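Local coordinates for hypothetical conserved protein TTC0263 (Thermus thermophilus, PDB 2PL2), which is of unknown function but belongs to the tetratricopeptide repeat family, whose stacked antiparallel helix pairs commonly mediate protein-protein interactions, at residues Ala58-Lys63 with Val78-Tyr83; Tyr83-Tyr87 with Tyr99-Ala103. The contacts are given in a common frame with arbitrary orientation. Residues are numbered along the deposited sequence.

Contact 1 (Ala58-Lys63 with Val78-Tyr83)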
loop_
_atom_site.group_PDB
_atom_site.type_symbol
_atom_site.label_atom_id
_atom_site.label_comp_id
_atom_site.label_asym_id
_atom_site.label_seq_id
_atom_site.Cartn_x
_atom_site.Cartn_y
_atom_site.Cartn_z
ATOM N N ALA A 58 5.433 12.940 -5.075
ATOM C CA ALA A 58 5.560 13.220 -3.651
ATOM C C ALA A 58 6.978 13.641 -3.323
ATOM O O ALA A 58 7.204 14.420 -2.397
ATOM C CB ALA A 58 5.181 11.995 -2.836
ATOM N N LEU A 59 7.934 13.107 -4.072
ATOM C CA LEU A 59 9.334 13.450 -3.880
ATOM C C LEU A 59 9.507 14.902 -4.327
ATOM O O LEU A 59 10.261 15.663 -3.726
ATOM C CB LEU A 59 10.223 12.540 -4.730
ATOM C CG LEU A 59 11.729 12.841 -4.762
ATOM C CD1 LEU A 59 12.382 12.389 -3.459
ATOM C CD2 LEU A 59 12.371 12.113 -5.942
ATOM N N GLU A 60 8.788 15.278 -5.379
ATOM C CA GLU A 60 8.859 16.625 -5.925
ATOM C C GLU A 60 8.180 17.652 -5.024
ATOM O O GLU A 60 8.610 18.807 -4.963
ATOM C CB GLU A 60 8.234 16.647 -7.323
ATOM C CG GLU A 60 8.595 17.873 -8.145
ATOM C CD GLU A 60 10.091 18.177 -8.115
ATOM O OE1 GLU A 60 10.902 17.295 -8.489
ATOM O OE2 GLU A 60 10.451 19.308 -7.707
ATOM N N ASN A 61 7.123 17.233 -4.331
ATOM C CA ASN A 61 6.401 18.119 -3.416
ATOM C C ASN A 61 7.182 18.293 -2.114
ATOM O O ASN A 61 7.120 19.341 -1.476
ATOM C CB ASN A 61 5.007 17.565 -3.116
ATOM C CG ASN A 61 3.979 17.974 -4.158
ATOM O OD1 ASN A 61 2.946 17.323 -4.317
ATOM N ND2 ASN A 61 4.253 19.065 -4.862
ATOM N N GLY A 62 7.903 17.252 -1.718
ATOM C CA GLY A 62 8.709 17.332 -0.521
ATOM C C GLY A 62 9.844 18.303 -0.789
ATOM O O GLY A 62 10.190 19.125 0.070
ATOM N N LYS A 63 10.416 18.199 -1.993
ATOM C CA LYS A 63 11.505 19.065 -2.432
ATOM C C LYS A 63 11.098 20.526 -2.376
ATOM O O LYS A 63 11.820 21.343 -1.843
ATOM C CB LYS A 63 11.929 18.716 -3.859
ATOM C CG LYS A 63 12.888 17.531 -3.952
ATOM C CD LYS A 63 13.152 17.123 -5.395
ATOM C CE LYS A 63 14.282 16.097 -5.449
ATOM N NZ LYS A 63 14.457 15.480 -6.790
ATOM N N VAL A 78 7.896 14.112 4.472
ATOM C CA VAL A 78 7.433 13.676 3.159
ATOM C C VAL A 78 8.621 13.181 2.341
ATOM O O VAL A 78 8.661 12.035 1.907
ATOM C CB VAL A 78 6.745 14.841 2.422
ATOM C CG1 VAL A 78 6.522 14.487 0.970
ATOM C CG2 VAL A 78 5.423 15.162 3.102
ATOM N N LEU A 79 9.598 14.058 2.162
ATOM C CA LEU A 79 10.816 13.761 1.421
ATOM C C LEU A 79 11.499 12.504 1.960
ATOM O O LEU A 79 11.998 11.680 1.203
ATOM C CB LEU A 79 11.751 14.974 1.525
ATOM C CG LEU A 79 13.034 15.098 0.708
ATOM C CD1 LEU A 79 12.735 14.928 -0.767
ATOM C CD2 LEU A 79 13.638 16.470 0.971
ATOM N N SER A 80 11.511 12.370 3.277
ATOM C CA SER A 80 12.119 11.229 3.947
ATOM C C SER A 80 11.469 9.894 3.581
ATOM O O SER A 80 12.159 8.917 3.279
ATOM C CB SER A 80 12.039 11.427 5.456
ATOM O OG SER A 80 12.384 10.236 6.128
ATOM N N GLU A 81 10.140 9.848 3.629
ATOM C CA GLU A 81 9.409 8.627 3.304
ATOM C C GLU A 81 9.509 8.312 1.814
ATOM O O GLU A 81 9.533 7.149 1.413
ATOM C CB GLU A 81 7.942 8.774 3.710
ATOM C CG GLU A 81 7.705 8.624 5.200
ATOM C CD GLU A 81 6.688 9.612 5.730
ATOM O OE1 GLU A 81 5.665 9.819 5.037
ATOM O OE2 GLU A 81 6.905 10.172 6.839
ATOM N N ALA A 82 9.576 9.358 1.000
ATOM C CA ALA A 82 9.688 9.202 -0.436
ATOM C C ALA A 82 10.964 8.452 -0.805
ATOM O O ALA A 82 10.943 7.594 -1.693
ATOM C CB ALA A 82 9.655 10.564 -1.107
ATOM N N TYR A 83 12.068 8.755 -0.124
ATOM C CA TYR A 83 13.327 8.067 -0.413
ATOM C C TYR A 83 13.271 6.593 -0.021
ATOM O O TYR A 83 13.891 5.744 -0.671
ATOM C CB TYR A 83 14.508 8.737 0.300
ATOM C CG TYR A 83 14.948 10.019 -0.360
ATOM C CD1 TYR A 83 15.351 10.035 -1.700
ATOM C CD2 TYR A 83 14.920 11.227 0.336
ATOM C CE1 TYR A 83 15.700 11.221 -2.328
ATOM C CE2 TYR A 83 15.267 12.417 -0.284
ATOM C CZ TYR A 83 15.658 12.409 -1.613
ATOM O OH TYR A 83 15.983 13.592 -2.233
#
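The two helical segments A58-K63 and V78-Y83 run roughly antiparallel, at 149°, with their axes 8.2 Å apart. They come closest at G62, whose CA lies 4.6 Å from the CA of L79; a CB here would clash with the L79 backbone, so the bare glycine permits the tight approach. Beside it, V78 CG1 fits into the gap, 3.9 Å from G62 CA and 3.4 Å from A58 O. At the next register point, A82 CB packs 4.0 Å from L59 CA. The L59 side chain bends inward: its CD1 meets L79 CD1 at 3.7 Å and lies over a face of the Y83 ring, 4.0 Å from the centroid, as a CH-pi contact. At the margin, the aliphatic part of K63 covers L79, with CG 4.1 Å from CD1. No hydrogen bond crosses this apolar interface. Such small-residue packing between the second helix of one pair and the first of the next is consistent with the inter-repeat junction of a tetratricopeptide repeat array.

Contact 2 (Tyr83-Tyr87 with Tyr99-Ala103)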
loop_
_atom_site.group_PDB
_atom_site.type_symbol
_atom_site.label_atom_id
_atom_site.label_comp_id
_atom_site.label_asym_id
_atom_site.label_seq_id
_atom_site.Cartn_x
_atom_site.Cartn_y
_atom_site.Cartn_z
ATOM N N TYR A 83 12.068 8.755 -0.124
ATOM C CA TYR A 83 13.327 8.067 -0.413
ATOM C C TYR A 83 13.271 6.593 -0.021
ATOM O O TYR A 83 13.891 5.744 -0.671
ATOM C CB TYR A 83 14.508 8.737 0.300
ATOM C CG TYR A 83 14.948 10.019 -0.360
ATOM C CD1 TYR A 83 15.351 10.035 -1.700
ATOM C CD2 TYR A 83 14.920 11.227 0.336
ATOM C CE1 TYR A 83 15.700 11.221 -2.328
ATOM C CE2 TYR A 83 15.267 12.417 -0.284
ATOM C CZ TYR A 83 15.658 12.409 -1.613
ATOM O OH TYR A 83 15.983 13.592 -2.233
ATOM N N VAL A 84 12.543 6.291 1.052
ATOM C CA VAL A 84 12.398 4.911 1.506
ATOM C C VAL A 84 11.601 4.104 0.476
ATOM O O VAL A 84 11.944 2.967 0.171
ATOM C CB VAL A 84 11.678 4.831 2.883
ATOM C CG1 VAL A 84 11.352 3.387 3.213
ATOM C CG2 VAL A 84 12.561 5.439 3.977
ATOM N N ALA A 85 10.539 4.695 -0.057
ATOM C CA ALA A 85 9.731 4.004 -1.045
ATOM C C ALA A 85 10.640 3.647 -2.210
ATOM O O ALA A 85 10.630 2.517 -2.698
ATOM C CB ALA A 85 8.585 4.902 -1.512
ATOM N N LEU A 86 11.431 4.626 -2.642
ATOM C CA LEU A 86 12.380 4.453 -3.738
ATOM C C LEU A 86 13.416 3.376 -3.402
ATOM O O LEU A 86 13.971 2.743 -4.299
ATOM C CB LEU A 86 13.099 5.769 -4.017
ATOM C CG LEU A 86 12.307 6.922 -4.633
ATOM C CD1 LEU A 86 13.082 8.228 -4.475
ATOM C CD2 LEU A 86 12.050 6.618 -6.095
ATOM N N TYR A 87 13.683 3.184 -2.111
ATOM C CA TYR A 87 14.642 2.177 -1.657
ATOM C C TYR A 87 14.097 0.762 -1.793
ATOM O O TYR A 87 14.833 -0.159 -2.135
ATOM C CB TYR A 87 15.019 2.394 -0.192
ATOM C CG TYR A 87 15.529 1.122 0.462
ATOM C CD1 TYR A 87 16.777 0.603 0.130
ATOM C CD2 TYR A 87 14.726 0.398 1.355
ATOM C CE1 TYR A 87 17.219 -0.603 0.671
ATOM C CE2 TYR A 87 15.155 -0.804 1.897
ATOM C CZ TYR A 87 16.402 -1.303 1.547
ATOM O OH TYR A 87 16.849 -2.501 2.064
ATOM N N TYR A 99 19.560 6.103 -1.624
ATOM C CA TYR A 99 18.266 6.681 -1.265
ATOM C C TYR A 99 18.055 6.700 0.262
ATOM O O TYR A 99 17.561 7.675 0.821
ATOM C CB TYR A 99 17.138 5.876 -1.912
ATOM C CG TYR A 99 17.079 5.919 -3.431
ATOM C CD1 TYR A 99 16.817 7.108 -4.113
ATOM C CD2 TYR A 99 17.229 4.753 -4.183
ATOM C CE1 TYR A 99 16.708 7.130 -5.508
ATOM C CE2 TYR A 99 17.121 4.765 -5.566
ATOM C CZ TYR A 99 16.862 5.956 -6.224
ATOM O OH TYR A 99 16.792 5.967 -7.597
ATOM N N LEU A 100 18.434 5.609 0.921
ATOM C CA LEU A 100 18.293 5.472 2.365
ATOM C C LEU A 100 19.214 6.466 3.036
ATOM O O LEU A 100 18.877 7.063 4.063
ATOM C CB LEU A 100 18.673 4.049 2.788
ATOM C CG LEU A 100 17.631 3.080 3.367
ATOM C CD1 LEU A 100 16.270 3.273 2.722
ATOM C CD2 LEU A 100 18.146 1.647 3.164
ATOM N N GLU A 101 20.391 6.627 2.443
ATOM C CA GLU A 101 21.400 7.555 2.945
ATOM C C GLU A 101 20.828 8.970 2.883
ATOM O O GLU A 101 21.039 9.772 3.801
ATOM C CB GLU A 101 22.654 7.463 2.081
ATOM C CG GLU A 101 23.947 7.747 2.809
ATOM C CD GLU A 101 24.413 6.567 3.632
ATOM O OE1 GLU A 101 24.389 5.428 3.101
ATOM O OE2 GLU A 101 24.816 6.781 4.803
ATOM N N GLN A 102 20.094 9.263 1.806
ATOM C CA GLN A 102 19.470 10.577 1.628
ATOM C C GLN A 102 18.380 10.792 2.662
ATOM O O GLN A 102 18.190 11.909 3.159
ATOM C CB GLN A 102 18.856 10.719 0.226
ATOM C CG GLN A 102 19.860 10.635 -0.910
ATOM C CD GLN A 102 19.271 11.087 -2.241
ATOM O OE1 GLN A 102 19.015 12.276 -2.447
ATOM N NE2 GLN A 102 19.046 10.141 -3.143
ATOM N N ALA A 103 17.657 9.715 2.966
ATOM C CA ALA A 103 16.579 9.759 3.950
ATOM C C ALA A 103 17.155 10.057 5.328
ATOM O O ALA A 103 16.565 10.809 6.095
ATOM C CB ALA A 103 15.806 8.432 3.960
#
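Y99 opens the segment Y99-A103, which packs against Y83-Y87 at 162°, nearly antiparallel, with 8.3 Å between axes. Its ring receives L86 CB over one face as a CH-pi contact, 4.0 Å from the centroid, while Y83 CD1 comes to its edge, 4.1 Å from Y99 CD1; the Y99 hydroxyl is hydrogen-bonded to R95. Y83 CB also lies 3.3 Å from the backbone atom Y99 O. One residue on, L100 leaves its helix sideways, but its end comes close to Y87, setting CD2 over the tyrosine ring, 3.5 Å from the centroid, and CD1 only 3.2 Å from Y87 CG; V84 adds a looser contact, its CG2 4.5 Å from L100 CD1. Q102 sets its CB almost exactly on the normal of the Y83 ring, 3.8 Å from the centroid, a further CH-pi contact. A103 finishes the row, its small CB 3.9 Å from Y83 CB and 4.4 Å from V84 CG2. The pair 73-88 and 93-113 thus forms a helical hairpin. Helix 118-130 packs on V84 through V127 and L130, and on Y87 and L100 through L130, while helix 55-68 reaches Y83 through L59 and L86 through V55.

Overall arrangement
Contact 1 and contact 2 follow one another along the chain, their centres about 10 Å apart, and both draw on helix 73-88. Contact 1 links that helix back to the preceding helix 55-68; contact 2 links it forward to its hairpin partner 93-113, consistent with one inter-repeat and one intra-repeat junction of a tetratricopeptide array. Y83 belongs to both: L59 of contact 1 and Q102 of contact 2 cover opposite faces of its ring. The two groups also touch directly, L59 CD2 lying 4.2 Å from L86 CD1 and S80 O 3.7 Å from A103 CB. The centres of contacts 1 and 2 lie about 11 and 12 Å from the centre of the chain, on the same side.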